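Long-range contacts in aminotransferase TlmJ (PDB 5UID), which probably catalyses pyridoxal 5'-phosphate-dependent amino transfer in natural product biosynthesis and belongs to the DegT/DnrJ/EryC1 family: residues G5-F10 / G323-R329; D107-L111 / Y303-M307; A314-R318 / A378-L383. All coordinates share one frame; numbering follows the deposited sequence.

Contact 1: G5-F10 / G323-R329. With SO4 (sulfate ion), chain E.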
loop_
_atom_site.group_PDB
_atom_site.type_symbol
_atom_site.label_atom_id
_atom_site.label_comp_id
_atom_site.label_asym_id
_atom_site.label_seq_id
_atom_site.Cartn_x
_atom_site.Cartn_y
_atom_site.Cartn_z
ATOM N N GLY A 5 -21.566 -22.261 13.093
ATOM C CA GLY A 5 -20.736 -21.647 12.073
ATOM C C GLY A 5 -21.334 -20.376 11.501
ATOM O O GLY A 5 -22.531 -20.128 11.641
HETATM N N MSE A 6 -20.500 -19.570 10.854
HETATM C CA MSE A 6 -20.955 -18.313 10.267
HETATM C C MSE A 6 -20.779 -18.291 8.754
HETATM O O MSE A 6 -19.706 -18.605 8.241
HETATM C CB MSE A 6 -20.209 -17.132 10.892
HETATM C CG MSE A 6 -20.975 -16.435 12.002
HETATM SE SE MSE A 6 -22.584 -15.524 11.362
HETATM C CE MSE A 6 -23.155 -14.762 13.058
ATOM N N ILE A 7 -21.840 -17.915 8.049
ATOM C CA ILE A 7 -21.809 -17.772 6.597
ATOM C C ILE A 7 -21.525 -16.312 6.271
ATOM O O ILE A 7 -22.333 -15.433 6.582
ATOM C CB ILE A 7 -23.131 -18.232 5.967
ATOM C CG1 ILE A 7 -23.354 -19.724 6.231
ATOM C CG2 ILE A 7 -23.145 -17.935 4.477
ATOM C CD1 ILE A 7 -24.656 -20.256 5.680
ATOM N N ASN A 8 -20.384 -16.053 5.635
ATOM C CA ASN A 8 -19.921 -14.694 5.398
ATOM C C ASN A 8 -20.508 -14.116 4.112
ATOM O O ASN A 8 -20.898 -14.842 3.196
ATOM C CB ASN A 8 -18.392 -14.648 5.328
ATOM C CG ASN A 8 -17.733 -15.267 6.547
ATOM O OD1 ASN A 8 -17.731 -14.684 7.632
ATOM N ND2 ASN A 8 -17.161 -16.454 6.370
ATOM N N VAL A 9 -20.552 -12.782 4.054
ATOM C CA VAL A 9 -21.036 -12.088 2.862
ATOM C C VAL A 9 -19.980 -12.101 1.766
ATOM O O VAL A 9 -20.295 -12.297 0.586
ATOM C CB VAL A 9 -21.459 -10.650 3.217
ATOM C CG1 VAL A 9 -21.981 -9.929 1.983
ATOM C CG2 VAL A 9 -22.505 -10.662 4.299
ATOM N N PHE A 10 -18.721 -11.880 2.131
ATOM C CA PHE A 10 -17.600 -11.920 1.206
ATOM C C PHE A 10 -16.617 -12.986 1.666
ATOM O O PHE A 10 -16.398 -13.158 2.869
ATOM C CB PHE A 10 -16.886 -10.564 1.129
ATOM C CG PHE A 10 -17.818 -9.388 1.091
ATOM C CD1 PHE A 10 -18.525 -9.085 -0.058
ATOM C CD2 PHE A 10 -17.982 -8.579 2.204
ATOM C CE1 PHE A 10 -19.380 -8.006 -0.098
ATOM C CE2 PHE A 10 -18.838 -7.492 2.171
ATOM C CZ PHE A 10 -19.537 -7.205 1.018
ATOM N N GLY A 323 -26.730 -17.499 12.184
ATOM C CA GLY A 323 -25.495 -17.851 11.516
ATOM C C GLY A 323 -25.384 -17.395 10.080
ATOM O O GLY A 323 -24.626 -17.999 9.314
ATOM N N VAL A 324 -26.104 -16.348 9.686
ATOM C CA VAL A 324 -26.063 -15.827 8.323
ATOM C C VAL A 324 -25.674 -14.357 8.413
ATOM O O VAL A 324 -26.493 -13.512 8.788
ATOM C CB VAL A 324 -27.396 -16.013 7.588
ATOM C CG1 VAL A 324 -27.362 -15.313 6.235
ATOM C CG2 VAL A 324 -27.706 -17.494 7.419
ATOM N N TYR A 325 -24.436 -14.038 8.059
ATOM C CA TYR A 325 -23.992 -12.655 8.097
ATOM C C TYR A 325 -24.573 -11.880 6.921
ATOM O O TYR A 325 -24.658 -12.391 5.800
ATOM C CB TYR A 325 -22.467 -12.579 8.082
ATOM C CG TYR A 325 -21.931 -11.231 8.495
ATOM C CD1 TYR A 325 -21.894 -10.860 9.832
ATOM C CD2 TYR A 325 -21.473 -10.327 7.550
ATOM C CE1 TYR A 325 -21.404 -9.625 10.217
ATOM C CE2 TYR A 325 -20.984 -9.091 7.921
ATOM C CZ TYR A 325 -20.950 -8.743 9.253
ATOM O OH TYR A 325 -20.461 -7.511 9.620
ATOM N N THR A 326 -25.001 -10.649 7.194
ATOM C CA THR A 326 -25.489 -9.730 6.172
ATOM C C THR A 326 -24.913 -8.354 6.467
ATOM O O THR A 326 -24.443 -8.086 7.575
ATOM C CB THR A 326 -27.024 -9.633 6.111
ATOM O OG1 THR A 326 -27.543 -9.258 7.392
ATOM C CG2 THR A 326 -27.646 -10.945 5.657
ATOM N N THR A 327 -24.956 -7.478 5.466
ATOM C CA THR A 327 -24.463 -6.116 5.623
ATOM C C THR A 327 -25.081 -5.252 4.532
ATOM O O THR A 327 -25.853 -5.729 3.696
ATOM C CB THR A 327 -22.932 -6.061 5.566
ATOM O OG1 THR A 327 -22.491 -4.733 5.880
ATOM C CG2 THR A 327 -22.432 -6.434 4.176
ATOM N N PHE A 328 -24.736 -3.966 4.550
ATOM C CA PHE A 328 -25.142 -3.041 3.501
ATOM C C PHE A 328 -23.925 -2.313 2.955
ATOM O O PHE A 328 -23.093 -1.819 3.724
ATOM C CB PHE A 328 -26.170 -2.021 4.002
ATOM C CG PHE A 328 -26.453 -0.926 3.011
ATOM C CD1 PHE A 328 -27.261 -1.162 1.911
ATOM C CD2 PHE A 328 -25.897 0.336 3.171
ATOM C CE1 PHE A 328 -27.518 -0.160 0.991
ATOM C CE2 PHE A 328 -26.148 1.340 2.256
ATOM C CZ PHE A 328 -26.960 1.093 1.164
ATOM N N ARG A 329 -23.829 -2.257 1.630
ATOM C CA ARG A 329 -22.881 -1.419 0.912
ATOM C C ARG A 329 -23.654 -0.657 -0.154
ATOM O O ARG A 329 -24.594 -1.199 -0.741
ATOM C CB ARG A 329 -21.772 -2.252 0.251
ATOM C CG ARG A 329 -20.939 -3.090 1.204
ATOM C CD ARG A 329 -19.994 -2.231 2.023
ATOM N NE ARG A 329 -19.040 -3.048 2.765
ATOM C CZ ARG A 329 -19.273 -3.548 3.973
ATOM N NH1 ARG A 329 -18.349 -4.284 4.577
ATOM N NH2 ARG A 329 -20.430 -3.311 4.576
HETATM S S SO4 E . -19.566 -4.719 7.990
HETATM O O1 SO4 E . -20.733 -5.594 7.977
HETATM O O2 SO4 E . -19.894 -3.454 7.337
HETATM O O3 SO4 E . -18.468 -5.367 7.278
HETATM O O4 SO4 E . -19.170 -4.464 9.372
HETATM O O HOH W 1 -24.768 -20.812 9.624
#
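Ile7 and Val324 form a single parallel beta bridge between the N-terminal segment and the loop that follows helix 309-321, the two segments running only 16° apart. Two backbone hydrogen bonds make the bridge: Ile7 N gives to Gly323 O at 3.1 Å, and Tyr325 N gives to Ile7 O at 2.9 Å, the second lying in the carbonyl plane. Gly323, with positive phi, is the C' residue of the Schellman motif that ends the helix, so the chain passes straight from helix end into bridge.

Packing is tightest around Val9. Its CG2 methyl, set anti to the carbonyl carbon, presses against Tyr325 O at 3.1 Å and lies 3.6 Å from Thr326 CA. The other methyl, Val9 CG1, meets Thr327 CG2 at 4.2 Å and covers a face of the Phe10 ring.

The Gly5 end is looser. Gly5 and Met6, a selenomethionine, are exposed and poorly ordered; the Met6 chain bends at chi2 (-67°) and lays SE 3.6 Å from Gly323 C, and a water donates to both Gly5 O and Gly323 O. At the far end sits a sulfate, probably from the crystallisation liquor. Thr327 OG1 gives to its O1, Arg329 NH2 to O2, and Arg329 NH1 to O3 at 2.9 Å in a nearly straight bond (168°); in one of its two conformers Tyr325 also points its OH at O1, a doubtful bond. Arg329 NH2 donates to Phe328 O as well, which helps fix the guanidinium, and Phe10 CE2 lies over one of its faces. Trp234 of the second subunit packs on Thr327 and Arg329.

Val324 packs on Val372 of helix 366-383, and Ile7 on Thr371 of the same helix, while Thr326 lies against helix 309-321 and strand 355-358.

Contact 2: D107-L111 / Y303-M307. With SO4 (sulfate ion), chain F.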
loop_
_atom_site.group_PDB
_atom_site.type_symbol
_atom_site.label_atom_id
_atom_site.label_comp_id
_atom_site.label_asym_id
_atom_site.label_seq_id
_atom_site.Cartn_x
_atom_site.Cartn_y
_atom_site.Cartn_z
ATOM N N ASP A 107 -30.590 5.237 -8.560
ATOM C CA ASP A 107 -31.802 4.438 -8.695
ATOM C C ASP A 107 -31.907 3.511 -7.491
ATOM O O ASP A 107 -31.000 2.698 -7.271
ATOM C CB ASP A 107 -31.744 3.641 -10.002
ATOM C CG ASP A 107 -33.036 2.902 -10.313
ATOM O OD1 ASP A 107 -33.761 2.493 -9.382
ATOM O OD2 ASP A 107 -33.318 2.714 -11.514
ATOM N N PRO A 108 -32.971 3.593 -6.686
ATOM C CA PRO A 108 -33.040 2.740 -5.487
ATOM C C PRO A 108 -33.133 1.254 -5.798
ATOM O O PRO A 108 -32.739 0.431 -4.963
ATOM C CB PRO A 108 -34.298 3.249 -4.769
ATOM C CG PRO A 108 -35.124 3.873 -5.839
ATOM C CD PRO A 108 -34.150 4.468 -6.818
ATOM N N ALA A 109 -33.650 0.885 -6.972
ATOM C CA ALA A 109 -33.749 -0.528 -7.323
ATOM C C ALA A 109 -32.382 -1.140 -7.602
ATOM O O ALA A 109 -32.158 -2.317 -7.300
ATOM C CB ALA A 109 -34.666 -0.711 -8.534
ATOM N N THR A 110 -31.459 -0.364 -8.169
ATOM C CA THR A 110 -30.152 -0.869 -8.557
ATOM C C THR A 110 -29.004 -0.271 -7.760
ATOM O O THR A 110 -27.884 -0.786 -7.846
ATOM C CB THR A 110 -29.903 -0.606 -10.050
ATOM O OG1 THR A 110 -29.863 0.807 -10.282
ATOM C CG2 THR A 110 -31.005 -1.225 -10.894
ATOM N N LEU A 111 -29.246 0.800 -7.000
ATOM C CA LEU A 111 -28.217 1.531 -6.260
ATOM C C LEU A 111 -27.124 2.083 -7.176
ATOM O O LEU A 111 -26.008 2.361 -6.724
ATOM C CB LEU A 111 -27.604 0.669 -5.146
ATOM C CG LEU A 111 -28.532 0.357 -3.963
ATOM C CD1 LEU A 111 -29.462 -0.815 -4.256
ATOM C CD2 LEU A 111 -27.738 0.110 -2.684
ATOM N N TYR A 303 -25.469 -9.689 -3.929
ATOM C CA TYR A 303 -26.862 -10.077 -4.136
ATOM C C TYR A 303 -27.684 -9.288 -3.124
ATOM O O TYR A 303 -27.802 -9.685 -1.960
ATOM C CB TYR A 303 -27.076 -11.578 -3.988
ATOM C CG TYR A 303 -28.444 -11.998 -4.472
ATOM C CD1 TYR A 303 -28.656 -12.335 -5.803
ATOM C CD2 TYR A 303 -29.533 -12.022 -3.610
ATOM C CE1 TYR A 303 -29.907 -12.706 -6.256
ATOM C CE2 TYR A 303 -30.788 -12.390 -4.055
ATOM C CZ TYR A 303 -30.968 -12.730 -5.380
ATOM O OH TYR A 303 -32.214 -13.100 -5.829
ATOM N N TRP A 304 -28.244 -8.167 -3.565
ATOM C CA TRP A 304 -28.964 -7.255 -2.687
ATOM C C TRP A 304 -30.464 -7.482 -2.819
ATOM O O TRP A 304 -30.994 -7.562 -3.931
ATOM C CB TRP A 304 -28.612 -5.800 -3.006
ATOM C CG TRP A 304 -29.043 -5.328 -4.371
ATOM C CD1 TRP A 304 -30.133 -4.561 -4.664
ATOM C CD2 TRP A 304 -28.387 -5.587 -5.620
ATOM N NE1 TRP A 304 -30.197 -4.325 -6.016
ATOM C CE2 TRP A 304 -29.138 -4.944 -6.626
ATOM C CE3 TRP A 304 -27.238 -6.298 -5.985
ATOM C CZ2 TRP A 304 -28.778 -4.992 -7.973
ATOM C CZ3 TRP A 304 -26.884 -6.346 -7.323
ATOM C CH2 TRP A 304 -27.651 -5.696 -8.300
ATOM N N VAL A 305 -31.137 -7.599 -1.682
ATOM C CA VAL A 305 -32.585 -7.716 -1.637
ATOM C C VAL A 305 -33.138 -6.477 -0.951
ATOM O O VAL A 305 -32.485 -5.871 -0.094
ATOM C CB VAL A 305 -33.039 -8.998 -0.910
ATOM C CG1 VAL A 305 -32.682 -10.228 -1.733
ATOM C CG2 VAL A 305 -32.408 -9.075 0.472
ATOM N N ARG A 306 -34.353 -6.097 -1.340
ATOM C CA ARG A 306 -35.001 -4.901 -0.826
ATOM C C ARG A 306 -36.253 -5.276 -0.045
ATOM O O ARG A 306 -37.004 -6.171 -0.444
ATOM C CB ARG A 306 -35.361 -3.944 -1.963
ATOM C CG ARG A 306 -34.162 -3.255 -2.597
ATOM C CD ARG A 306 -34.539 -2.664 -3.945
ATOM N NE ARG A 306 -34.645 -3.702 -4.967
ATOM C CZ ARG A 306 -35.469 -3.648 -6.008
ATOM N NH1 ARG A 306 -36.280 -2.610 -6.165
ATOM N NH2 ARG A 306 -35.491 -4.641 -6.887
HETATM N N MSE A 307 -36.472 -4.582 1.066
HETATM C CA MSE A 307 -37.633 -4.822 1.910
HETATM C C MSE A 307 -38.024 -3.539 2.637
HETATM O O MSE A 307 -37.348 -2.519 2.502
HETATM C CB MSE A 307 -37.345 -5.948 2.904
HETATM C CG MSE A 307 -36.237 -5.638 3.897
HETATM SE SE MSE A 307 -35.449 -7.245 4.681
HETATM C CE MSE A 307 -34.200 -7.698 3.260
HETATM S S SO4 F . -38.017 -3.470 -9.340
HETATM O O1 SO4 F . -39.216 -3.728 -10.132
HETATM O O2 SO4 F . -37.449 -2.182 -9.725
HETATM O O3 SO4 F . -38.368 -3.447 -7.924
HETATM O O4 SO4 F . -37.036 -4.526 -9.585
#
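Ala109 and its neighbours, held in an Asx turn after strand 100-104, meet the side chains of Trp304 and Arg306 from the two-stranded antiparallel sheet of 303-306 and 355-358. The contact thus joins a loop at the edge of the large mixed sheet to the small sheet.

Hydrogen bonding across the contact rests on one indole. Trp304 NE1 donates a hydrogen bond to Ala109 O at 3.1 Å, with an N-H...O angle of 168°; the oxygen lies at the ring edge, in the indole plane, whereas the donor is tilted 23° from the carbonyl plane. Within the loop, Asp107 OD1 accepts from Ala109 N at 2.9 Å to close the Asx turn, which braces the residue whose carbonyl is offered to the indole.

The apolar part is small. Leu111 CD1 touches Trp304 CD1 at 3.8 Å, the two side chains lying antiparallel alongside one another. Trp304 has its CG between the backbone N and the carbonyl carbon (chi1 65°), which carries the ring toward the loop, and Tyr134 and Tyr137 meet that ring edge-to-face.

Charge and polarity gather at Arg306. Its chain bends at chi3, bringing the guanidinium over the loop, where Ala109 O lies above one face, off the centre of the group. Arg306 NH2 also gives to Cys288 O, which steadies the group from another loop. A sulfate, probably from the crystallisation liquor, sits at the guanidinium edge and takes bonds from NH1 to O3 and from NH2 to O4. Ala109 CB rests over the same face as Ala109 O, 3.4 Å from Arg306 NH1.

Contact 3: A314-R318 / A378-L383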
loop_
_atom_site.group_PDB
_atom_site.type_symbol
_atom_site.label_atom_id
_atom_site.label_comp_id
_atom_site.label_asym_id
_atom_site.label_seq_id
_atom_site.Cartn_x
_atom_site.Cartn_y
_atom_site.Cartn_z
ATOM N N ALA A 314 -34.143 -5.435 11.641
ATOM C CA ALA A 314 -34.551 -6.634 12.363
ATOM C C ALA A 314 -34.215 -7.897 11.582
ATOM O O ALA A 314 -33.946 -8.946 12.182
ATOM C CB ALA A 314 -36.047 -6.576 12.670
HETATM N N MSE A 315 -34.217 -7.816 10.255
HETATM C CA MSE A 315 -33.865 -8.951 9.414
HETATM C C MSE A 315 -32.391 -9.313 9.568
HETATM O O MSE A 315 -32.038 -10.488 9.691
HETATM C CB MSE A 315 -34.172 -8.649 7.949
HETATM C CG MSE A 315 -34.002 -9.841 7.040
HETATM SE SE MSE A 315 -35.362 -11.186 7.389
HETATM C CE MSE A 315 -34.441 -12.698 6.635
ATOM N N ALA A 316 -31.532 -8.292 9.557
ATOM C CA ALA A 316 -30.100 -8.528 9.713
ATOM C C ALA A 316 -29.777 -9.069 11.101
ATOM O O ALA A 316 -28.906 -9.934 11.246
ATOM C CB ALA A 316 -29.323 -7.241 9.438
ATOM N N ARG A 317 -30.471 -8.575 12.130
ATOM C CA ARG A 317 -30.267 -9.096 13.480
ATOM C C ARG A 317 -30.704 -10.552 13.579
ATOM O O ARG A 317 -30.026 -11.371 14.210
ATOM C CB ARG A 317 -31.028 -8.243 14.495
ATOM C CG ARG A 317 -30.347 -6.935 14.866
ATOM C CD ARG A 317 -31.358 -5.800 14.972
ATOM N NE ARG A 317 -32.509 -6.156 15.800
ATOM C CZ ARG A 317 -33.638 -5.456 15.849
ATOM N NH1 ARG A 317 -34.636 -5.851 16.630
ATOM N NH2 ARG A 317 -33.772 -4.362 15.110
ATOM N N ARG A 318 -31.840 -10.889 12.966
ATOM C CA ARG A 318 -32.326 -12.263 13.003
ATOM C C ARG A 318 -31.390 -13.194 12.241
ATOM O O ARG A 318 -31.030 -14.269 12.736
ATOM C CB ARG A 318 -33.741 -12.333 12.429
ATOM C CG ARG A 318 -34.350 -13.724 12.463
ATOM C CD ARG A 318 -35.719 -13.742 11.806
ATOM N NE ARG A 318 -36.265 -15.093 11.717
ATOM C CZ ARG A 318 -37.152 -15.601 12.565
ATOM N NH1 ARG A 318 -37.605 -14.866 13.573
ATOM N NH2 ARG A 318 -37.591 -16.842 12.404
ATOM N N ALA A 378 -38.008 -17.641 6.109
ATOM C CA ALA A 378 -38.559 -17.748 7.457
ATOM C C ALA A 378 -38.528 -16.405 8.175
ATOM O O ALA A 378 -39.475 -16.054 8.889
ATOM C CB ALA A 378 -37.796 -18.802 8.257
ATOM N N GLY A 379 -37.448 -15.643 7.998
ATOM C CA GLY A 379 -37.353 -14.352 8.659
ATOM C C GLY A 379 -38.420 -13.379 8.201
ATOM O O GLY A 379 -39.042 -12.693 9.017
ATOM N N LEU A 380 -38.656 -13.311 6.890
ATOM C CA LEU A 380 -39.675 -12.401 6.381
ATOM C C LEU A 380 -41.076 -12.853 6.771
ATOM O O LEU A 380 -41.958 -12.013 6.983
ATOM C CB LEU A 380 -39.557 -12.273 4.865
ATOM C CG LEU A 380 -40.083 -10.953 4.304
ATOM C CD1 LEU A 380 -39.358 -9.779 4.944
ATOM C CD2 LEU A 380 -39.928 -10.919 2.800
ATOM N N ALA A 381 -41.303 -14.166 6.876
ATOM C CA ALA A 381 -42.603 -14.650 7.329
ATOM C C ALA A 381 -42.863 -14.251 8.776
ATOM O O ALA A 381 -43.988 -13.879 9.131
ATOM C CB ALA A 381 -42.690 -16.167 7.165
ATOM N N ALA A 382 -41.834 -14.310 9.621
ATOM C CA ALA A 382 -41.998 -13.969 11.028
ATOM C C ALA A 382 -42.114 -12.466 11.249
ATOM O O ALA A 382 -42.807 -12.034 12.176
ATOM C CB ALA A 382 -40.831 -14.528 11.843
ATOM N N LEU A 383 -41.451 -11.661 10.423
ATOM C CA LEU A 383 -41.476 -10.212 10.575
ATOM C C LEU A 383 -42.626 -9.552 9.826
ATOM O O LEU A 383 -42.743 -8.323 9.862
ATOM C CB LEU A 383 -40.146 -9.611 10.112
ATOM C CG LEU A 383 -38.925 -9.994 10.950
ATOM C CD1 LEU A 383 -37.664 -9.357 10.393
ATOM C CD2 LEU A 383 -39.133 -9.601 12.403
#
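Segments 314-318 of helix 309-321 and 378-383 of helix 366-383 approach to 10.2 Å between their axes and run at 130° to each other, with the closest CA pair, Met315 and Gly379, 6.5 Å apart. No hydrogen bond crosses; the helices meet through side chains, and the bare backbone of Gly379 is what lets two long ones lie against it. Met315, a selenomethionine, bends at chi2 (69°) and brings SE to 3.8 Å from Gly379 C, with CE also over the glycine. Beside it the Arg318 chain, extended from CG to NE, reaches across the glycine, NE lying 3.3 Å from Gly379 CA. Its guanidinium then spreads over the next turn, where Ala382 CB sits against one face, 3.7 Å from Arg318 NH1. Leu383 completes the contact: Leu383 CD1 packs at 3.9 Å on Ala314 CB, and Leu383 CD1 is 4.2 Å from Met315 SE.

Arg318 NH2 also lies close to the like-charged NH2 of Arg322. Around the pair, Ala316 touches Trp233 of the second subunit, Leu380 turns to Val283 and Leu286, and Met315 and Ala316 pack on Leu356 of strand 355-358.

Overall arrangement
From the N terminus, contact 1 takes the first modelled residues and closes the longest loop, with 312 residues between its segments. Contact 2 opens and closes within that loop, tying the turn after strand 100-104 to strand 303-306. The chain then enters helix 309-321, which carries the first segment of contact 3; its partner lies on the C-terminal helix, beyond 323-329, so contacts 1 and 3 cross. All three touch: Phe328 packs on Leu111 between contacts 1 and 2, Thr326 on Ala316 between 1 and 3, and Met307 on Met315 between 2 and 3. Together they gather both ends of the modelled chain around helix 309-321 and the small sheet.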